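Local coordinates for protein 4-aminobutyrate transaminase (Acinetobacter baumannii, PDB 6WOP) that probably uses pyridoxal 5'-phosphate to transfer the amino group of 4-aminobutyrate to 2-oxoglutarate, at residues Ile204-Val209 with Glu221-Leu226; Ile235-Asp240 with Tyr258-Asp263. All blocks are in the same frame, centred on the assembly; numbering follows the deposited sequence.

Overall arrangement
Following the chain from its N terminus, strand 201-206 leads through a short antiparallel hairpin into helix 220-233, and contact 1 closes this excursion by packing the start of the helix back onto the strand. The chain then enters strand 236-240, the parallel neighbour of 201-206, and continues through a long loop that contact 2 closes just before strand 264-267. The two contacts are therefore in series, neither nested nor crossed, yet their centres lie only about 7 Å apart. Backbone hydrogen bonds from Ile204 to Leu236 and Val238 join them directly. Together they join adjacent parallel strands 201-206 and 236-240 to one covering helix and to the irregular connection that leads into strand 264-267.

Contact 1 (Ile204-Val209 with Glu221-Leu226); sequences IVLEPV and EFLKRL
Leu226 of the helix pushes its forked end against Ile204 and Leu206, two side chains that stand on the same face of the strand with Val205 turned to the other face. One prong, Leu226 CD1, meets Ile204 CD1 at 3.9 Å. The other, Leu226 CD2, lies 4.0 Å from Ile204 CG2 and also reaches Leu206 CD1 at 4.3 Å. Both branches of Ile204 are thus engaged by the two methyls of a single leucine, and the two side chains cross obliquely.

The complementary bump is Leu206 CD1, which fits a hollow on the helix lined by Phe222, Leu223 and Leu226. The side chains of Leu206 and Phe222 slide past each other in opposite directions. Within the hollow, Leu206 CD1 comes to the edge of the Phe222 ring, near its plane, 4.2 Å from Phe222 CE2. On another wall Leu223 CD2 is also 4.2 Å from Leu206 CD1.

This is the first half of a beta-alpha-beta crossover in the fold-type I architecture of class-III aminotransferases: helix 220-233 lies over the sheet and leads from strand 201-206 to its parallel neighbour 236-240. Strand 204-206 and helix 221-226 run nearly antiparallel (164°), their axes 11.7 Å apart at closest approach, a separation bridged entirely by side chains.

Neighbouring elements complete the apolar layer. Phe222 also packs on Ala184 and Ile185 of helix 181-194, while Ile204 and Leu206 touch Phe135 of strand 131-135. Farther from the sheet, one turn of the helix is clamped by a salt bridge between Arg225 NH1 and Glu221 OE2 at 3.0 Å; the nitrogen approaches from above the carboxylate plane, and Asp182 gives the same NH1 a second acidic partner.

Contact 2 (Ile235-Asp240 with Tyr258-Asp263); sequences ILLVAD and YETKAD
Asp263 grips Leu237 from both its backbone and its side chain: Asp263 N donates to Leu237 O at 2.8 Å, and its carboxylate reaches back to the amide of the same leucine. Along the side chain, Asp263 CB touches both Leu237 O and Leu236 CD2, the latter at 3.8 Å. CG sits beside the backbone N of Asp263 (chi1 -62°), and Leu236 CD2 comes to 3.6 Å from Asp263 CG; the two side chains cross at about a right angle.

At the tip the oxygens part company. Asp263 OD1 lies 3.9 Å from Leu236 CD2 and forms a salt bridge with Arg283. OD2 accepts the Leu237 amide through its anti lone pair, the one turned away from OD1, in a short bond of 2.8 Å from Leu237 N to Asp263 OD2 that is almost straight (174°). Arg227 of helix 220-233 makes a further salt bridge to OD2. This buried carboxylate is thus held by two guanidinium groups and a peptide N-H, an environment that would probably favour its ionised form.

Next to it, Ala262 CB lies 3.6 Å from Leu237 O and meets Ala239 CB at 3.9 Å, while Thr260 CG2 approaches Leu237 CD2 more loosely. Residues 260-263 run across the strand, 106° from the direction of 235-239, before the chain turns into the sheet: Ala239 pairs with Leu264 just beyond. Such an entry into strand 264-267, laid parallel beside 236-240, belongs to the large domain sheet of fold-type I pyridoxal-phosphate enzymes.

Contact 1 (Ile204-Val209 with Glu221-Leu226)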
loop_
_atom_site.group_PDB
_atom_site.type_symbol
_atom_site.label_atom_id
_atom_site.label_comp_id
_atom_site.label_asym_id
_atom_site.label_seq_id
_atom_site.Cartn_x
_atom_site.Cartn_y
_atom_site.Cartn_z
ATOM N N ILE A 204 -18.870 2.532 0.196
ATOM C CA ILE A 204 -19.159 1.811 -1.047
ATOM C C ILE A 204 -19.584 2.822 -2.083
ATOM O O ILE A 204 -20.519 3.620 -1.844
ATOM C CB ILE A 204 -20.265 0.763 -0.850
ATOM C CG1 ILE A 204 -19.789 -0.226 0.195
ATOM C CG2 ILE A 204 -20.588 0.053 -2.222
ATOM C CD1 ILE A 204 -20.721 -1.535 0.452
ATOM N N VAL A 205 -18.935 2.780 -3.243
ATOM C CA VAL A 205 -19.092 3.839 -4.243
ATOM C C VAL A 205 -19.580 3.226 -5.540
ATOM O O VAL A 205 -18.945 2.295 -6.065
ATOM C CB VAL A 205 -17.765 4.573 -4.492
ATOM C CG1 VAL A 205 -18.033 5.744 -5.541
ATOM C CG2 VAL A 205 -17.205 5.033 -3.140
ATOM N N LEU A 206 -20.660 3.786 -6.097
ATOM C CA LEU A 206 -21.169 3.238 -7.344
ATOM C C LEU A 206 -21.844 4.322 -8.174
ATOM O O LEU A 206 -22.452 5.252 -7.640
ATOM C CB LEU A 206 -22.156 2.101 -7.116
ATOM C CG LEU A 206 -23.581 2.510 -6.831
ATOM C CD1 LEU A 206 -24.447 1.273 -6.934
ATOM C CD2 LEU A 206 -23.662 3.091 -5.480
ATOM N N GLU A 207 -21.794 4.126 -9.467
ATOM C CA GLU A 207 -22.587 4.950 -10.386
ATOM C C GLU A 207 -24.008 4.411 -10.424
ATOM O O GLU A 207 -24.191 3.225 -10.752
ATOM C CB GLU A 207 -21.961 4.879 -11.775
ATOM C CG GLU A 207 -20.561 5.493 -11.889
ATOM C CD GLU A 207 -19.816 4.918 -13.068
ATOM O OE1 GLU A 207 -19.090 3.885 -12.868
ATOM O OE2 GLU A 207 -19.985 5.496 -14.184
ATOM N N PRO A 208 -25.041 5.221 -10.109
ATOM C CA PRO A 208 -26.425 4.737 -10.308
ATOM C C PRO A 208 -26.683 4.314 -11.745
ATOM O O PRO A 208 -27.540 3.460 -11.977
ATOM C CB PRO A 208 -27.325 5.934 -9.946
ATOM C CG PRO A 208 -26.457 6.970 -9.319
ATOM C CD PRO A 208 -24.970 6.625 -9.629
ATOM N N VAL A 209 -25.985 4.875 -12.733
ATOM C CA VAL A 209 -26.004 4.358 -14.102
ATOM C C VAL A 209 -24.537 4.281 -14.535
ATOM O O VAL A 209 -23.912 5.319 -14.766
ATOM C CB VAL A 209 -26.795 5.265 -15.081
ATOM C CG1 VAL A 209 -26.875 4.559 -16.393
ATOM C CG2 VAL A 209 -28.257 5.594 -14.581
ATOM N N GLU A 221 -33.804 -2.591 -6.114
ATOM C CA GLU A 221 -33.602 -3.572 -5.045
ATOM C C GLU A 221 -32.134 -3.632 -4.641
ATOM O O GLU A 221 -31.795 -3.851 -3.461
ATOM C CB GLU A 221 -34.091 -4.959 -5.494
ATOM C CG GLU A 221 -33.848 -6.083 -4.463
ATOM C CD GLU A 221 -33.871 -7.474 -5.108
ATOM O OE1 GLU A 221 -34.199 -7.596 -6.318
ATOM O OE2 GLU A 221 -33.552 -8.446 -4.407
ATOM N N PHE A 222 -31.234 -3.431 -5.601
ATOM C CA PHE A 222 -29.830 -3.477 -5.236
ATOM C C PHE A 222 -29.461 -2.292 -4.343
ATOM O O PHE A 222 -28.767 -2.463 -3.338
ATOM C CB PHE A 222 -28.943 -3.521 -6.485
ATOM C CG PHE A 222 -27.441 -3.668 -6.135
ATOM C CD1 PHE A 222 -26.944 -4.871 -5.677
ATOM C CD2 PHE A 222 -26.600 -2.598 -6.209
ATOM C CE1 PHE A 222 -25.618 -4.990 -5.349
ATOM C CE2 PHE A 222 -25.265 -2.715 -5.913
ATOM C CZ PHE A 222 -24.775 -3.919 -5.479
ATOM N N LEU A 223 -29.919 -1.077 -4.695
ATOM C CA LEU A 223 -29.682 0.080 -3.839
ATOM C C LEU A 223 -30.240 -0.101 -2.443
ATOM O O LEU A 223 -29.583 0.273 -1.465
ATOM C CB LEU A 223 -30.302 1.346 -4.445
ATOM C CG LEU A 223 -29.467 2.113 -5.450
ATOM C CD1 LEU A 223 -30.170 3.405 -5.829
ATOM C CD2 LEU A 223 -28.011 2.411 -4.974
ATOM N N LYS A 224 -31.466 -0.637 -2.335
ATOM C CA LYS A 224 -32.007 -0.753 -0.991
ATOM C C LYS A 224 -31.256 -1.819 -0.205
ATOM O O LYS A 224 -30.924 -1.624 0.963
ATOM C CB LYS A 224 -33.492 -1.124 -1.026
ATOM C CG LYS A 224 -34.329 -0.143 -1.851
ATOM C CD LYS A 224 -35.800 -0.581 -2.067
ATOM C CE LYS A 224 -36.415 -0.097 -3.415
ATOM N NZ LYS A 224 -37.228 1.144 -3.339
ATOM N N ARG A 225 -30.884 -2.932 -0.778
ATOM C CA ARG A 225 -30.083 -3.905 -0.050
ATOM C C ARG A 225 -28.690 -3.370 0.302
ATOM O O ARG A 225 -28.212 -3.546 1.374
ATOM C CB ARG A 225 -30.055 -5.216 -0.765
ATOM C CG ARG A 225 -31.397 -5.901 -0.659
ATOM C CD ARG A 225 -31.511 -7.098 -1.532
ATOM N NE ARG A 225 -30.654 -8.168 -1.118
ATOM C CZ ARG A 225 -30.462 -9.258 -1.823
ATOM N NH1 ARG A 225 -31.085 -9.429 -2.949
ATOM N NH2 ARG A 225 -29.659 -10.177 -1.394
ATOM N N LEU A 226 -28.081 -2.696 -0.648
ATOM C CA LEU A 226 -26.794 -2.065 -0.349
ATOM C C LEU A 226 -26.919 -1.046 0.776
ATOM O O LEU A 226 -26.042 -0.949 1.633
ATOM C CB LEU A 226 -26.233 -1.397 -1.615
ATOM C CG LEU A 226 -24.731 -1.155 -1.663
ATOM C CD1 LEU A 226 -23.981 -2.480 -1.473
ATOM C CD2 LEU A 226 -24.415 -0.557 -3.021
#

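Contact 2 (Ile235-Asp240 with Tyr258-Asp263)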
loop_
_atom_site.group_PDB
_atom_site.type_symbol
_atom_site.label_atom_id
_atom_site.label_comp_id
_atom_site.label_asym_id
_atom_site.label_seq_id
_atom_site.Cartn_x
_atom_site.Cartn_y
_atom_site.Cartn_z
ATOM N N ILE A 235 -20.998 1.985 7.172
ATOM C CA ILE A 235 -20.273 2.347 5.954
ATOM C C ILE A 235 -21.047 3.475 5.253
ATOM O O ILE A 235 -22.281 3.441 5.248
ATOM C CB ILE A 235 -20.146 1.116 5.037
ATOM C CG1 ILE A 235 -19.366 -0.030 5.752
ATOM C CG2 ILE A 235 -19.490 1.511 3.678
ATOM C CD1 ILE A 235 -19.541 -1.341 5.088
ATOM N N LEU A 236 -20.353 4.425 4.596
ATOM C CA LEU A 236 -21.077 5.403 3.772
ATOM C C LEU A 236 -21.403 4.920 2.360
ATOM O O LEU A 236 -20.609 4.248 1.704
ATOM C CB LEU A 236 -20.280 6.705 3.627
ATOM C CG LEU A 236 -20.096 7.351 5.008
ATOM C CD1 LEU A 236 -19.077 8.486 4.882
ATOM C CD2 LEU A 236 -21.426 7.891 5.680
ATOM N N LEU A 237 -22.551 5.382 1.827
ATOM C CA LEU A 237 -22.918 5.040 0.461
ATOM C C LEU A 237 -22.686 6.278 -0.394
ATOM O O LEU A 237 -23.225 7.333 -0.078
ATOM C CB LEU A 237 -24.374 4.603 0.393
ATOM C CG LEU A 237 -24.920 4.230 -1.010
ATOM C CD1 LEU A 237 -24.143 3.090 -1.604
ATOM C CD2 LEU A 237 -26.435 3.801 -0.892
ATOM N N VAL A 238 -21.875 6.160 -1.447
ATOM C CA VAL A 238 -21.553 7.299 -2.315
ATOM C C VAL A 238 -22.128 7.041 -3.699
ATOM O O VAL A 238 -21.802 6.029 -4.318
ATOM C CB VAL A 238 -20.044 7.497 -2.424
ATOM C CG1 VAL A 238 -19.732 8.750 -3.323
ATOM C CG2 VAL A 238 -19.457 7.670 -0.994
ATOM N N ALA A 239 -22.937 7.955 -4.211
ATOM C CA ALA A 239 -23.451 7.877 -5.580
ATOM C C ALA A 239 -22.570 8.731 -6.467
ATOM O O ALA A 239 -22.483 9.931 -6.246
ATOM C CB ALA A 239 -24.891 8.410 -5.643
ATOM N N ASP A 240 -21.911 8.137 -7.460
ATOM C CA ASP A 240 -21.075 8.923 -8.386
ATOM C C ASP A 240 -21.953 9.319 -9.570
ATOM O O ASP A 240 -22.250 8.501 -10.444
ATOM C CB ASP A 240 -19.857 8.118 -8.828
ATOM C CG ASP A 240 -18.958 8.887 -9.820
ATOM O OD1 ASP A 240 -19.209 10.088 -10.119
ATOM O OD2 ASP A 240 -18.010 8.285 -10.301
ATOM N N TYR A 258 -34.954 6.975 -7.080
ATOM C CA TYR A 258 -34.879 5.906 -6.095
ATOM C C TYR A 258 -35.288 6.426 -4.727
ATOM O O TYR A 258 -35.078 7.598 -4.404
ATOM C CB TYR A 258 -33.466 5.321 -6.045
ATOM C CG TYR A 258 -33.026 4.726 -7.379
ATOM C CD1 TYR A 258 -33.268 3.363 -7.696
ATOM C CD2 TYR A 258 -32.360 5.486 -8.305
ATOM C CE1 TYR A 258 -32.859 2.838 -8.907
ATOM C CE2 TYR A 258 -31.942 4.957 -9.496
ATOM C CZ TYR A 258 -32.219 3.662 -9.811
ATOM O OH TYR A 258 -31.830 3.160 -11.011
ATOM N N GLU A 259 -35.886 5.526 -3.943
ATOM C CA GLU A 259 -36.231 5.777 -2.547
ATOM C C GLU A 259 -34.974 5.865 -1.698
ATOM O O GLU A 259 -34.916 6.623 -0.720
ATOM C CB GLU A 259 -37.115 4.638 -2.013
ATOM C CG GLU A 259 -38.566 4.728 -2.432
ATOM C CD GLU A 259 -39.423 3.807 -1.562
ATOM O OE1 GLU A 259 -38.910 3.260 -0.542
ATOM O OE2 GLU A 259 -40.622 3.651 -1.915
ATOM N N THR A 260 -34.029 4.988 -1.993
ATOM C CA THR A 260 -32.800 4.934 -1.226
ATOM C C THR A 260 -32.015 6.212 -1.424
ATOM O O THR A 260 -31.850 6.676 -2.562
ATOM C CB THR A 260 -31.951 3.738 -1.691
ATOM O OG1 THR A 260 -32.719 2.518 -1.605
ATOM C CG2 THR A 260 -30.633 3.645 -0.892
ATOM N N LYS A 261 -31.448 6.738 -0.333
ATOM C CA LYS A 261 -30.598 7.916 -0.409
ATOM C C LYS A 261 -29.138 7.596 -0.086
ATOM O O LYS A 261 -28.830 6.862 0.864
ATOM C CB LYS A 261 -31.086 8.983 0.556
ATOM C CG LYS A 261 -32.369 9.678 0.109
ATOM C CD LYS A 261 -32.683 10.794 1.085
ATOM C CE LYS A 261 -34.179 10.923 1.276
ATOM N NZ LYS A 261 -34.830 10.793 -0.040
ATOM N N ALA A 262 -28.250 8.199 -0.852
ATOM C CA ALA A 262 -26.809 8.140 -0.619
ATOM C C ALA A 262 -26.400 9.180 0.420
ATOM O O ALA A 262 -27.089 10.192 0.619
ATOM C CB ALA A 262 -26.073 8.440 -1.930
ATOM N N ASP A 263 -25.265 8.931 1.092
ATOM C CA ASP A 263 -24.765 9.878 2.065
ATOM C C ASP A 263 -24.017 11.018 1.400
ATOM O O ASP A 263 -23.960 12.119 1.958
ATOM C CB ASP A 263 -23.787 9.173 3.027
ATOM C CG ASP A 263 -24.458 8.070 3.805
ATOM O OD1 ASP A 263 -25.152 8.423 4.781
ATOM O OD2 ASP A 263 -24.292 6.864 3.445
#